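Local coordinates for protein tryptophane-5-halogenase (Microbispora sp. ATCC PTA-5024, PDB 5UAO) that probably uses reduced flavin to chlorinate a peptide tryptophan at its 5-position during biosynthesis of the lantibiotic NAI-107, at residues E92-K102 / A173-Y184. Residues are numbered along the deposited sequence; the frame is centred on the assembly and turned at random.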
# COMPACT_ATOMS: atom_id res chain seq x y z
N GLU A 92 -10.49 -28.86 -19.87
CA GLU A 92 -11.09 -29.75 -18.89
C GLU A 92 -12.03 -29.04 -17.91
O GLU A 92 -13.09 -29.54 -17.57
CB GLU A 92 -10.00 -30.46 -18.07
CG GLU A 92 -10.52 -31.62 -17.23
CD GLU A 92 -9.41 -32.36 -16.48
OE1 GLU A 92 -8.73 -31.74 -15.61
OE2 GLU A 92 -9.25 -33.58 -16.76
N PHE A 93 -11.59 -27.91 -17.44
CA PHE A 93 -12.43 -27.05 -16.56
C PHE A 93 -13.73 -26.69 -17.27
O PHE A 93 -14.85 -26.83 -16.70
CB PHE A 93 -11.67 -25.81 -16.14
CG PHE A 93 -12.44 -24.89 -15.24
CD1 PHE A 93 -12.54 -25.15 -13.90
CD2 PHE A 93 -13.04 -23.73 -15.75
CE1 PHE A 93 -13.23 -24.29 -13.06
CE2 PHE A 93 -13.73 -22.89 -14.91
CZ PHE A 93 -13.82 -23.18 -13.57
N TYR A 94 -13.61 -26.28 -18.52
CA TYR A 94 -14.81 -25.91 -19.24
C TYR A 94 -15.75 -27.09 -19.46
O TYR A 94 -17.00 -26.99 -19.41
CB TYR A 94 -14.51 -25.23 -20.58
CG TYR A 94 -14.36 -23.72 -20.50
CD1 TYR A 94 -13.36 -23.13 -19.76
CD2 TYR A 94 -15.17 -22.88 -21.23
CE1 TYR A 94 -13.21 -21.78 -19.70
CE2 TYR A 94 -15.01 -21.51 -21.19
CZ TYR A 94 -14.06 -20.96 -20.41
OH TYR A 94 -13.90 -19.60 -20.40
N GLN A 95 -15.14 -28.23 -19.68
CA GLN A 95 -15.91 -29.41 -19.92
C GLN A 95 -16.65 -29.87 -18.65
O GLN A 95 -17.78 -30.27 -18.71
CB GLN A 95 -14.93 -30.51 -20.42
CG GLN A 95 -15.56 -31.86 -20.70
CD GLN A 95 -16.64 -31.75 -21.75
OE1 GLN A 95 -16.61 -30.84 -22.60
NE2 GLN A 95 -17.62 -32.65 -21.69
N HIS A 96 -15.98 -29.85 -17.52
CA HIS A 96 -16.56 -30.37 -16.30
C HIS A 96 -17.35 -29.33 -15.56
O HIS A 96 -18.33 -29.66 -14.89
CB HIS A 96 -15.47 -30.86 -15.38
CG HIS A 96 -14.97 -32.22 -15.72
ND1 HIS A 96 -14.26 -32.50 -16.87
CD2 HIS A 96 -15.06 -33.38 -15.04
CE1 HIS A 96 -13.95 -33.78 -16.89
NE2 HIS A 96 -14.43 -34.34 -15.80
N VAL A 97 -16.93 -28.08 -15.58
CA VAL A 97 -17.66 -27.10 -14.71
C VAL A 97 -18.73 -26.32 -15.49
O VAL A 97 -19.72 -25.85 -14.91
CB VAL A 97 -16.68 -26.15 -14.02
CG1 VAL A 97 -17.41 -25.06 -13.17
CG2 VAL A 97 -15.74 -26.97 -13.17
N ARG A 98 -18.52 -26.18 -16.79
CA ARG A 98 -19.40 -25.44 -17.65
C ARG A 98 -19.65 -23.98 -17.19
O ARG A 98 -20.77 -23.56 -17.04
CB ARG A 98 -20.71 -26.22 -17.88
CG ARG A 98 -20.51 -27.49 -18.77
CD ARG A 98 -21.71 -28.43 -18.84
NE ARG A 98 -22.97 -27.71 -18.68
CZ ARG A 98 -24.10 -28.21 -18.18
NH1 ARG A 98 -24.18 -29.51 -17.84
NH2 ARG A 98 -25.17 -27.40 -18.03
N PRO A 99 -18.58 -23.17 -17.13
CA PRO A 99 -18.71 -21.82 -16.61
C PRO A 99 -19.38 -20.92 -17.61
O PRO A 99 -19.38 -21.22 -18.83
CB PRO A 99 -17.27 -21.37 -16.48
CG PRO A 99 -16.58 -22.11 -17.65
CD PRO A 99 -17.20 -23.46 -17.54
N THR A 100 -19.98 -19.85 -17.10
CA THR A 100 -20.30 -18.67 -17.86
C THR A 100 -19.42 -17.48 -17.48
O THR A 100 -18.57 -17.56 -16.56
CB THR A 100 -21.76 -18.26 -17.69
OG1 THR A 100 -21.98 -18.07 -16.33
CG2 THR A 100 -22.65 -19.35 -18.17
N TRP A 101 -19.61 -16.38 -18.19
CA TRP A 101 -18.72 -15.30 -18.13
C TRP A 101 -19.36 -14.12 -17.44
O TRP A 101 -20.54 -13.80 -17.67
CB TRP A 101 -18.21 -14.85 -19.51
CG TRP A 101 -17.33 -15.84 -20.20
CD1 TRP A 101 -16.63 -16.88 -19.66
CD2 TRP A 101 -17.13 -15.90 -21.61
NE1 TRP A 101 -15.96 -17.60 -20.70
CE2 TRP A 101 -16.28 -17.01 -21.89
CE3 TRP A 101 -17.60 -15.12 -22.66
CZ2 TRP A 101 -15.85 -17.31 -23.20
CZ3 TRP A 101 -17.17 -15.43 -23.94
CH2 TRP A 101 -16.31 -16.52 -24.19
N LYS A 102 -18.53 -13.46 -16.66
CA LYS A 102 -18.95 -12.25 -15.88
C LYS A 102 -18.04 -11.07 -16.26
O LYS A 102 -16.84 -11.09 -16.01
CB LYS A 102 -18.89 -12.56 -14.42
CG LYS A 102 -19.29 -11.41 -13.53
CD LYS A 102 -18.82 -11.64 -12.09
CE LYS A 102 -19.17 -10.47 -11.22
NZ LYS A 102 -18.54 -10.65 -9.89
N ALA A 173 -14.44 -12.65 -15.36
CA ALA A 173 -14.48 -13.69 -14.34
C ALA A 173 -15.49 -14.74 -14.73
O ALA A 173 -16.06 -14.71 -15.84
CB ALA A 173 -14.84 -13.09 -13.01
N TYR A 174 -15.58 -15.76 -13.89
CA TYR A 174 -16.48 -16.85 -14.13
C TYR A 174 -17.70 -16.78 -13.22
O TYR A 174 -17.63 -16.38 -12.03
CB TYR A 174 -15.81 -18.17 -13.85
CG TYR A 174 -14.62 -18.55 -14.75
CD1 TYR A 174 -14.68 -18.39 -16.13
CD2 TYR A 174 -13.50 -19.18 -14.21
CE1 TYR A 174 -13.60 -18.75 -16.92
CE2 TYR A 174 -12.43 -19.61 -15.02
CZ TYR A 174 -12.49 -19.37 -16.38
OH TYR A 174 -11.44 -19.79 -17.20
N HIS A 175 -18.77 -17.32 -13.74
CA HIS A 175 -19.86 -17.87 -12.89
C HIS A 175 -19.80 -19.40 -12.99
O HIS A 175 -19.65 -19.97 -14.12
CB HIS A 175 -21.24 -17.43 -13.36
CG HIS A 175 -21.47 -15.96 -13.47
ND1 HIS A 175 -21.81 -15.36 -14.66
CD2 HIS A 175 -21.54 -14.99 -12.53
CE1 HIS A 175 -22.00 -14.07 -14.47
NE2 HIS A 175 -21.87 -13.82 -13.18
N MET A 176 -19.87 -20.07 -11.85
CA MET A 176 -19.64 -21.53 -11.73
C MET A 176 -20.70 -22.18 -10.83
O MET A 176 -20.85 -21.82 -9.65
CB MET A 176 -18.25 -21.82 -11.16
CG MET A 176 -17.12 -21.18 -11.93
SD MET A 176 -15.57 -21.20 -11.02
CE MET A 176 -15.95 -20.08 -9.69
N ASP A 177 -21.45 -23.11 -11.40
CA ASP A 177 -22.32 -23.96 -10.65
C ASP A 177 -21.58 -24.64 -9.54
O ASP A 177 -20.59 -25.32 -9.76
CB ASP A 177 -22.93 -25.03 -11.57
CG ASP A 177 -23.86 -25.94 -10.84
OD1 ASP A 177 -25.02 -25.50 -10.72
OD2 ASP A 177 -23.45 -27.06 -10.39
N ASN A 178 -22.05 -24.41 -8.31
CA ASN A 178 -21.33 -24.87 -7.18
C ASN A 178 -21.18 -26.36 -7.04
O ASN A 178 -20.11 -26.83 -6.67
CB ASN A 178 -21.93 -24.36 -5.88
CG ASN A 178 -20.94 -24.46 -4.79
OD1 ASN A 178 -19.87 -23.80 -4.84
ND2 ASN A 178 -21.19 -25.36 -3.84
N ALA A 179 -22.25 -27.10 -7.33
CA ALA A 179 -22.17 -28.55 -7.27
C ALA A 179 -21.17 -29.09 -8.33
O ALA A 179 -20.32 -29.90 -7.96
CB ALA A 179 -23.54 -29.21 -7.35
N ARG A 180 -21.15 -28.56 -9.56
CA ARG A 180 -20.18 -29.04 -10.54
C ARG A 180 -18.80 -28.66 -10.14
O ARG A 180 -17.88 -29.44 -10.38
CB ARG A 180 -20.38 -28.52 -11.98
CG ARG A 180 -21.53 -29.17 -12.74
CD ARG A 180 -21.54 -28.82 -14.21
NE ARG A 180 -21.98 -27.44 -14.48
CZ ARG A 180 -23.26 -27.03 -14.64
NH1 ARG A 180 -24.27 -27.87 -14.49
NH2 ARG A 180 -23.53 -25.77 -14.93
N LEU A 181 -18.61 -27.45 -9.59
CA LEU A 181 -17.26 -27.03 -9.21
C LEU A 181 -16.65 -27.90 -8.17
O LEU A 181 -15.45 -28.31 -8.26
CB LEU A 181 -17.20 -25.57 -8.75
CG LEU A 181 -15.84 -25.08 -8.27
CD1 LEU A 181 -14.81 -25.06 -9.39
CD2 LEU A 181 -15.97 -23.69 -7.64
N VAL A 182 -17.42 -28.09 -7.10
CA VAL A 182 -16.98 -28.96 -6.03
C VAL A 182 -16.63 -30.39 -6.47
O VAL A 182 -15.66 -30.94 -5.98
CB VAL A 182 -17.91 -28.94 -4.79
CG1 VAL A 182 -17.35 -29.90 -3.74
CG2 VAL A 182 -17.87 -27.55 -4.16
N ARG A 183 -17.46 -30.97 -7.34
CA ARG A 183 -17.26 -32.33 -7.77
C ARG A 183 -15.92 -32.38 -8.55
O ARG A 183 -15.13 -33.27 -8.38
CB ARG A 183 -18.44 -32.80 -8.64
CG ARG A 183 -18.25 -34.19 -9.22
CD ARG A 183 -19.53 -34.71 -9.83
NE ARG A 183 -19.31 -35.67 -10.91
CZ ARG A 183 -19.10 -36.98 -10.76
NH1 ARG A 183 -19.07 -37.54 -9.54
NH2 ARG A 183 -18.92 -37.74 -11.84
N TYR A 184 -15.71 -31.39 -9.40
CA TYR A 184 -14.49 -31.33 -10.16
C TYR A 184 -13.25 -31.16 -9.34
O TYR A 184 -12.26 -31.86 -9.52
CB TYR A 184 -14.54 -30.17 -11.14
CG TYR A 184 -13.28 -30.09 -11.95
CD1 TYR A 184 -12.93 -31.13 -12.83
CD2 TYR A 184 -12.52 -28.96 -11.95
CE1 TYR A 184 -11.77 -31.06 -13.62
CE2 TYR A 184 -11.37 -28.88 -12.75
CZ TYR A 184 -11.02 -29.92 -13.61
OH TYR A 184 -9.88 -29.83 -14.42
O HOH W 1 -11.61 -18.69 -19.70
O HOH W 2 -17.98 -31.39 -12.30
O HOH W 3 -22.86 -15.16 -17.58
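Two arginines, Arg98 and Arg180, lie flat on one another with their guanidinium planes only 20° apart and Arg98 NH2 3.7 Å from Arg180 NH1. The pair illustrates how like charges can be stacked when an anion joins them: Glu291 forms salt bridges with both. The setting is a helix-strand unit, 92-102, set against a strand-helix unit, 173-184, within the flavin-dependent tryptophan halogenase fold, the strands pairing antiparallel and the helix axes crossing at 128°; the side chain of Met176, at the turn of the second unit, lies about 7 Å from the bound FAD. Arg180 bends at chi3 (-73°), which brings NE to Val97 O, just before Arg98 leaves helical geometry with a positive phi, a bond of 2.8 Å lying in the guanidinium plane but reaching the carbonyl from well above its own plane. Asp177 caps the other helix through Arg180 N, and its CB covers the guanidinium face turned from Arg98.

Further along the helices, Tyr184 enters as a knob among Glu92, Phe93, His96 and Val97. With CG anti to the backbone N, its ring runs past His96 CB, and OH donates to Glu92 OE1 at 2.5 Å, on the anti side of a carboxylate that also pairs with Arg191. A phenylalanine here, lacking the hydroxyl, would probably leave Glu92 OE1 with one partner fewer and its carboxylate less firmly fixed. Phe93 turns its edge to Met176, a Met-aromatic contact with SD 3.7 Å from Phe93 CZ, while its CE2 sits over a face of the Tyr174 ring.

Beyond Pro99 the chains pair as a two-stranded antiparallel sheet. His175 NE2 bonds to Thr274; Lys102 CB rests over the imidazole face, and ND1 donates in the ring plane to Thr100 OG1 at 3.2 Å, whose hydroxyl is also hydrogen-bonded to Pro288 O.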